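3-methyladenine DNA glycosylase (Helicobacter pylori, PDB 1PU6) excises 3-methyladenine from alkylated DNA as a helix-hairpin-helix glycosylase, opening base excision repair of the lesion. Local coordinates at residues 23-28 against 43-48; 39-44 against 94-99. All coordinates share one frame; numbering follows the deposited sequence.

Contact 1: 23-28 against 43-48; sequences WWWPNA and TKFEAV
Phe45, in the first turn of helix 45-57, pushes the far end of its ring between two residues of the loop before helix 31-39, Trp25 and Pro26. Its CG lies anti to the backbone N (chi1 -160°), which carries the ring away from the helix and across to the loop. There Phe45 CE2 comes within 3.9 Å of Trp25 CZ2, and Phe45 CZ stands 3.9 Å from Trp25 NE1. The aromatic planes meet obliquely at 69°, with 5.3 Å between the centroids of the phenyl ring and the five-membered ring of the indole. Pro26 points to meet Phe45 head-on, and Pro26 CG reaches to 4.0 Å from CE1 of Phe45. A type II beta turn from Trp25 to Ala28 presents the proline here, while the indole also meets the ring of Tyr140. A bound beta-mercaptoethanol, probably left from crystallisation, lies close to the Phe45 side chain. The case illustrates how a loop and a helix start can be joined by apolar and aromatic surfaces, without a hydrogen bond between them: the contact is van der Waals in character, small in area, and its geometry rests on the shapes of three rings.

Contact 2: 39-44 against 94-99; sequences LTQNTK and AKRLID
Gln41, on the turn after helix 31-39, meets Arg96 of helix 90-108. From CB, CG continues anti to the backbone N (chi1 -175°) and the chain stays extended, delivering the amide to the arginine. Gln41 CD lies 3.8 Å from Arg96 NH1, and Gln41 NE2 comes to 3.2 Å from Arg96 NH1, yet both nitrogens are donors and do not bond; the amide and guanidinium planes are 27° apart. NE2 donates instead to the carbonyl O of Gly128, and OE1 accepts from the backbone N of Gly130. These glycines lie between helices 120-124 and 131-141, consistent with the hairpin of the helix-hairpin-helix motif, which Gln41 thus joins to the loop after helix 31-39. A water reconciles the two tips: Arg96 NH1 donates to it at 3.0 Å, and it donates weakly to Gln41 OE1. Arg96 gets there through a bend at chi3 (-51°). Beside this polar pair, Leu39 and Leu97 cross at about a right angle, and Leu39 CD2 packs against Leu97 CD1 at 3.8 Å. A type II beta turn from Thr40 to Thr43 shapes the loop, and Lys93 donates to the carbonyls of Leu39 and Gln41. The contact therefore has two chemistries, a buried leucine pair and a partly weak water bridge, in which the amide's direct bonds to Gly128 and Gly130 hold its orientation, which probably leaves the arginine to reach it through a water.

Overall arrangement
From the N terminus, the chain passes helix 4-12 and the loop carrying 23-28, runs through helix 31-39, and returns at the start of helix 45-57, where contact 1 closes a short loop of 14 intervening residues. Contact 2 starts inside that loop, at the end of helix 31-39, and closes a far longer, mostly helical one at helix 90-108, so the two loops cross. Thr43 and Lys44 belong to both, and the contacts also touch directly, Val48 CG2 lying 3.5 Å from Thr40 CA. The start of helix 45-57 is thus tied to the loop before helix 31-39, and the end of helix 31-39 with its turn to helix 90-108.

Contact 1: 23-28 against 43-48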
loop_
_atom_site.group_PDB
_atom_site.type_symbol
_atom_site.label_atom_id
_atom_site.label_comp_id
_atom_site.label_asym_id
_atom_site.label_seq_id
_atom_site.Cartn_x
_atom_site.Cartn_y
_atom_site.Cartn_z
ATOM N N TRP A 23 -7.704 1.983 8.500
ATOM C CA TRP A 23 -6.351 1.586 8.042
ATOM C C TRP A 23 -5.807 2.559 6.961
ATOM O O TRP A 23 -4.876 2.218 6.268
ATOM C CB TRP A 23 -6.338 0.137 7.480
ATOM C CG TRP A 23 -6.387 -0.961 8.558
ATOM C CD1 TRP A 23 -7.438 -1.252 9.440
ATOM C CD2 TRP A 23 -5.367 -1.921 8.823
ATOM N NE1 TRP A 23 -7.083 -2.318 10.234
ATOM C CE2 TRP A 23 -5.812 -2.734 9.894
ATOM C CE3 TRP A 23 -4.090 -2.150 8.270
ATOM C CZ2 TRP A 23 -5.032 -3.799 10.415
ATOM C CZ3 TRP A 23 -3.280 -3.206 8.789
ATOM C CH2 TRP A 23 -3.763 -4.012 9.855
ATOM N N TRP A 24 -6.443 3.747 6.836
ATOM C CA TRP A 24 -6.119 4.840 5.898
ATOM C C TRP A 24 -6.439 4.500 4.439
ATOM O O TRP A 24 -7.170 5.251 3.754
ATOM C CB TRP A 24 -4.671 5.337 6.042
ATOM C CG TRP A 24 -4.329 6.427 5.035
ATOM C CD1 TRP A 24 -4.810 7.729 5.013
ATOM C CD2 TRP A 24 -3.470 6.298 3.916
ATOM N NE1 TRP A 24 -4.286 8.397 3.935
ATOM C CE2 TRP A 24 -3.430 7.551 3.260
ATOM C CE3 TRP A 24 -2.656 5.260 3.427
ATOM C CZ2 TRP A 24 -2.642 7.784 2.109
ATOM C CZ3 TRP A 24 -1.875 5.494 2.290
ATOM C CH2 TRP A 24 -1.857 6.762 1.663
ATOM N N TRP A 25 -5.872 3.386 3.949
ATOM C CA TRP A 25 -6.093 3.004 2.529
ATOM C C TRP A 25 -7.607 2.611 2.407
ATOM O O TRP A 25 -8.096 1.779 3.213
ATOM C CB TRP A 25 -5.174 1.790 2.237
ATOM C CG TRP A 25 -4.960 1.525 0.803
ATOM C CD1 TRP A 25 -5.875 1.092 -0.119
ATOM C CD2 TRP A 25 -3.705 1.649 0.120
ATOM N NE1 TRP A 25 -5.258 0.950 -1.347
ATOM C CE2 TRP A 25 -3.927 1.281 -1.234
ATOM C CE3 TRP A 25 -2.413 2.080 0.512
ATOM C CZ2 TRP A 25 -2.906 1.316 -2.206
ATOM C CZ3 TRP A 25 -1.377 2.110 -0.454
ATOM C CH2 TRP A 25 -1.643 1.730 -1.797
ATOM N N PRO A 26 -8.346 3.151 1.428
ATOM C CA PRO A 26 -9.756 2.751 1.253
ATOM C C PRO A 26 -9.887 1.266 0.869
ATOM O O PRO A 26 -9.137 0.759 0.026
ATOM C CB PRO A 26 -10.302 3.669 0.126
ATOM C CG PRO A 26 -9.142 4.356 -0.417
ATOM C CD PRO A 26 -7.881 4.124 0.419
ATOM N N ASN A 27 -10.812 0.577 1.529
ATOM C CA ASN A 27 -10.998 -0.862 1.340
ATOM C C ASN A 27 -9.730 -1.709 1.628
ATOM O O ASN A 27 -9.436 -2.716 0.943
ATOM C CB ASN A 27 -11.604 -1.171 -0.063
ATOM C CG ASN A 27 -13.019 -0.593 -0.204
ATOM O OD1 ASN A 27 -13.336 0.133 -1.192
ATOM N ND2 ASN A 27 -13.876 -0.862 0.803
ATOM N N ALA A 28 -9.020 -1.329 2.686
ATOM C CA ALA A 28 -7.898 -2.111 3.207
ATOM C C ALA A 28 -8.336 -3.545 3.563
ATOM O O ALA A 28 -9.517 -3.832 3.906
ATOM C CB ALA A 28 -7.318 -1.412 4.454
ATOM N N THR A 43 2.494 6.571 -10.401
ATOM C CA THR A 43 1.354 7.498 -10.655
ATOM C C THR A 43 0.718 8.022 -9.380
ATOM O O THR A 43 1.265 7.826 -8.301
ATOM C CB THR A 43 0.293 6.882 -11.634
ATOM O OG1 THR A 43 -0.648 7.905 -12.029
ATOM C CG2 THR A 43 -0.559 5.863 -10.920
ATOM N N LYS A 44 -0.392 8.753 -9.506
ATOM C CA LYS A 44 -1.074 9.304 -8.356
ATOM C C LYS A 44 -2.282 8.465 -7.989
ATOM O O LYS A 44 -2.961 7.930 -8.867
ATOM C CB LYS A 44 -1.494 10.779 -8.623
ATOM C CG LYS A 44 -0.332 11.621 -9.232
ATOM N N PHE A 45 -2.542 8.333 -6.683
ATOM C CA PHE A 45 -3.676 7.527 -6.251
ATOM C C PHE A 45 -5.026 8.014 -6.801
ATOM O O PHE A 45 -5.917 7.205 -7.040
ATOM C CB PHE A 45 -3.731 7.329 -4.730
ATOM C CG PHE A 45 -4.585 6.142 -4.334
ATOM C CD1 PHE A 45 -5.829 6.330 -3.730
ATOM C CD2 PHE A 45 -4.189 4.841 -4.643
ATOM C CE1 PHE A 45 -6.629 5.257 -3.379
ATOM C CE2 PHE A 45 -5.002 3.765 -4.316
ATOM C CZ PHE A 45 -6.226 3.972 -3.680
ATOM N N GLU A 46 -5.168 9.301 -7.079
ATOM C CA GLU A 46 -6.424 9.784 -7.639
ATOM C C GLU A 46 -6.744 9.156 -9.033
ATOM O O GLU A 46 -7.925 8.907 -9.392
ATOM C CB GLU A 46 -6.356 11.311 -7.684
ATOM C CG GLU A 46 -6.146 11.986 -6.317
ATOM C CD GLU A 46 -4.921 11.519 -5.526
ATOM O OE1 GLU A 46 -5.110 10.945 -4.418
ATOM O OE2 GLU A 46 -3.774 11.722 -5.997
ATOM N N ALA A 47 -5.684 8.846 -9.794
ATOM C CA ALA A 47 -5.861 8.180 -11.087
ATOM C C ALA A 47 -6.251 6.733 -10.867
ATOM O O ALA A 47 -7.015 6.140 -11.657
ATOM C CB ALA A 47 -4.596 8.269 -11.915
ATOM N N VAL A 48 -5.674 6.134 -9.819
ATOM C CA VAL A 48 -5.996 4.733 -9.497
ATOM C C VAL A 48 -7.500 4.598 -9.213
ATOM O O VAL A 48 -8.138 3.597 -9.627
ATOM C CB VAL A 48 -5.143 4.241 -8.314
ATOM C CG1 VAL A 48 -5.540 2.818 -7.868
ATOM C CG2 VAL A 48 -3.671 4.232 -8.737
#

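Contact 2: 39-44 against 94-99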
loop_
_atom_site.group_PDB
_atom_site.type_symbol
_atom_site.label_atom_id
_atom_site.label_comp_id
_atom_site.label_asym_id
_atom_site.label_seq_id
_atom_site.Cartn_x
_atom_site.Cartn_y
_atom_site.Cartn_z
ATOM N N LEU A 39 -1.394 -0.697 -9.029
ATOM C CA LEU A 39 -1.702 0.362 -10.002
ATOM C C LEU A 39 -1.183 1.720 -9.653
ATOM O O LEU A 39 -1.010 2.562 -10.573
ATOM C CB LEU A 39 -3.200 0.459 -10.254
ATOM C CG LEU A 39 -3.866 -0.765 -10.900
ATOM C CD1 LEU A 39 -5.404 -0.517 -10.927
ATOM C CD2 LEU A 39 -3.316 -0.877 -12.308
ATOM N N THR A 40 -0.895 1.955 -8.354
ATOM C CA THR A 40 -0.391 3.263 -8.003
ATOM C C THR A 40 1.097 3.515 -8.322
ATOM O O THR A 40 1.589 4.641 -8.206
ATOM C CB THR A 40 -0.761 3.567 -6.514
ATOM O OG1 THR A 40 -0.656 4.987 -6.280
ATOM C CG2 THR A 40 0.196 2.896 -5.569
ATOM N N GLN A 41 1.831 2.476 -8.695
ATOM C CA GLN A 41 3.252 2.629 -8.994
ATOM C C GLN A 41 3.502 3.660 -10.102
ATOM O O GLN A 41 2.861 3.611 -11.154
ATOM C CB GLN A 41 3.864 1.245 -9.311
ATOM C CG GLN A 41 5.407 1.220 -9.525
ATOM C CD GLN A 41 5.933 -0.222 -9.631
ATOM O OE1 GLN A 41 5.918 -1.001 -8.649
ATOM N NE2 GLN A 41 6.384 -0.589 -10.820
ATOM N N ASN A 42 4.405 4.632 -9.846
ATOM C CA ASN A 42 4.728 5.681 -10.835
ATOM C C ASN A 42 3.543 6.573 -11.221
ATOM O O ASN A 42 3.599 7.273 -12.238
ATOM C CB ASN A 42 5.440 5.080 -12.063
ATOM C CG ASN A 42 6.806 4.567 -11.699
ATOM O OD1 ASN A 42 7.561 5.261 -10.971
ATOM N ND2 ASN A 42 7.152 3.360 -12.161
ATOM N N THR A 43 2.494 6.571 -10.401
ATOM C CA THR A 43 1.354 7.498 -10.655
ATOM C C THR A 43 0.718 8.022 -9.380
ATOM O O THR A 43 1.265 7.826 -8.301
ATOM C CB THR A 43 0.293 6.882 -11.634
ATOM O OG1 THR A 43 -0.648 7.905 -12.029
ATOM C CG2 THR A 43 -0.559 5.863 -10.920
ATOM N N LYS A 44 -0.392 8.753 -9.506
ATOM C CA LYS A 44 -1.074 9.304 -8.356
ATOM C C LYS A 44 -2.282 8.465 -7.989
ATOM O O LYS A 44 -2.961 7.930 -8.867
ATOM C CB LYS A 44 -1.494 10.779 -8.623
ATOM C CG LYS A 44 -0.332 11.621 -9.232
ATOM N N ALA A 94 -1.453 -3.943 -16.819
ATOM C CA ALA A 94 -2.356 -5.067 -17.083
ATOM C C ALA A 94 -1.599 -6.389 -17.017
ATOM O O ALA A 94 -2.042 -7.332 -16.338
ATOM C CB ALA A 94 -3.085 -4.903 -18.464
ATOM N N LYS A 95 -0.463 -6.487 -17.706
ATOM C CA LYS A 95 0.283 -7.737 -17.662
ATOM C C LYS A 95 0.776 -8.075 -16.200
ATOM O O LYS A 95 0.731 -9.224 -15.750
ATOM C CB LYS A 95 1.495 -7.675 -18.610
ATOM C CG LYS A 95 2.385 -8.959 -18.471
ATOM C CD LYS A 95 3.306 -9.091 -19.660
ATOM C CE LYS A 95 4.303 -10.232 -19.456
ATOM N NZ LYS A 95 3.654 -11.609 -19.411
ATOM N N ARG A 96 1.235 -7.058 -15.503
ATOM C CA ARG A 96 1.747 -7.271 -14.140
ATOM C C ARG A 96 0.629 -7.830 -13.226
ATOM O O ARG A 96 0.881 -8.752 -12.430
ATOM C CB ARG A 96 2.164 -5.929 -13.570
ATOM C CG ARG A 96 2.917 -6.030 -12.311
ATOM C CD ARG A 96 3.457 -4.616 -11.920
ATOM N NE ARG A 96 4.170 -3.995 -13.075
ATOM C CZ ARG A 96 4.325 -2.687 -13.243
ATOM N NH1 ARG A 96 3.818 -1.837 -12.372
ATOM N NH2 ARG A 96 5.032 -2.219 -14.285
ATOM N N LEU A 97 -0.594 -7.261 -13.332
ATOM C CA LEU A 97 -1.759 -7.785 -12.547
ATOM C C LEU A 97 -2.163 -9.213 -12.905
ATOM O O LEU A 97 -2.466 -10.041 -12.038
ATOM C CB LEU A 97 -2.992 -6.867 -12.718
ATOM C CG LEU A 97 -2.855 -5.563 -11.966
ATOM C CD1 LEU A 97 -4.047 -4.653 -12.363
ATOM C CD2 LEU A 97 -2.738 -5.756 -10.442
ATOM N N ILE A 98 -2.228 -9.484 -14.213
ATOM C CA ILE A 98 -2.596 -10.826 -14.678
ATOM C C ILE A 98 -1.590 -11.880 -14.207
ATOM O O ILE A 98 -1.972 -12.956 -13.673
ATOM C CB ILE A 98 -2.752 -10.822 -16.213
ATOM C CG1 ILE A 98 -4.003 -10.022 -16.581
ATOM C CG2 ILE A 98 -2.817 -12.245 -16.759
ATOM C CD1 ILE A 98 -4.078 -9.657 -18.097
ATOM N N ASP A 99 -0.316 -11.587 -14.395
ATOM C CA ASP A 99 0.710 -12.535 -13.980
ATOM C C ASP A 99 0.779 -12.715 -12.438
ATOM O O ASP A 99 0.941 -13.863 -11.928
ATOM C CB ASP A 99 2.072 -12.149 -14.568
ATOM C CG ASP A 99 2.147 -12.385 -16.098
ATOM O OD1 ASP A 99 1.191 -12.973 -16.714
ATOM O OD2 ASP A 99 3.151 -12.013 -16.774
HETATM O O HOH W 1 3.344 -2.238 -9.447
#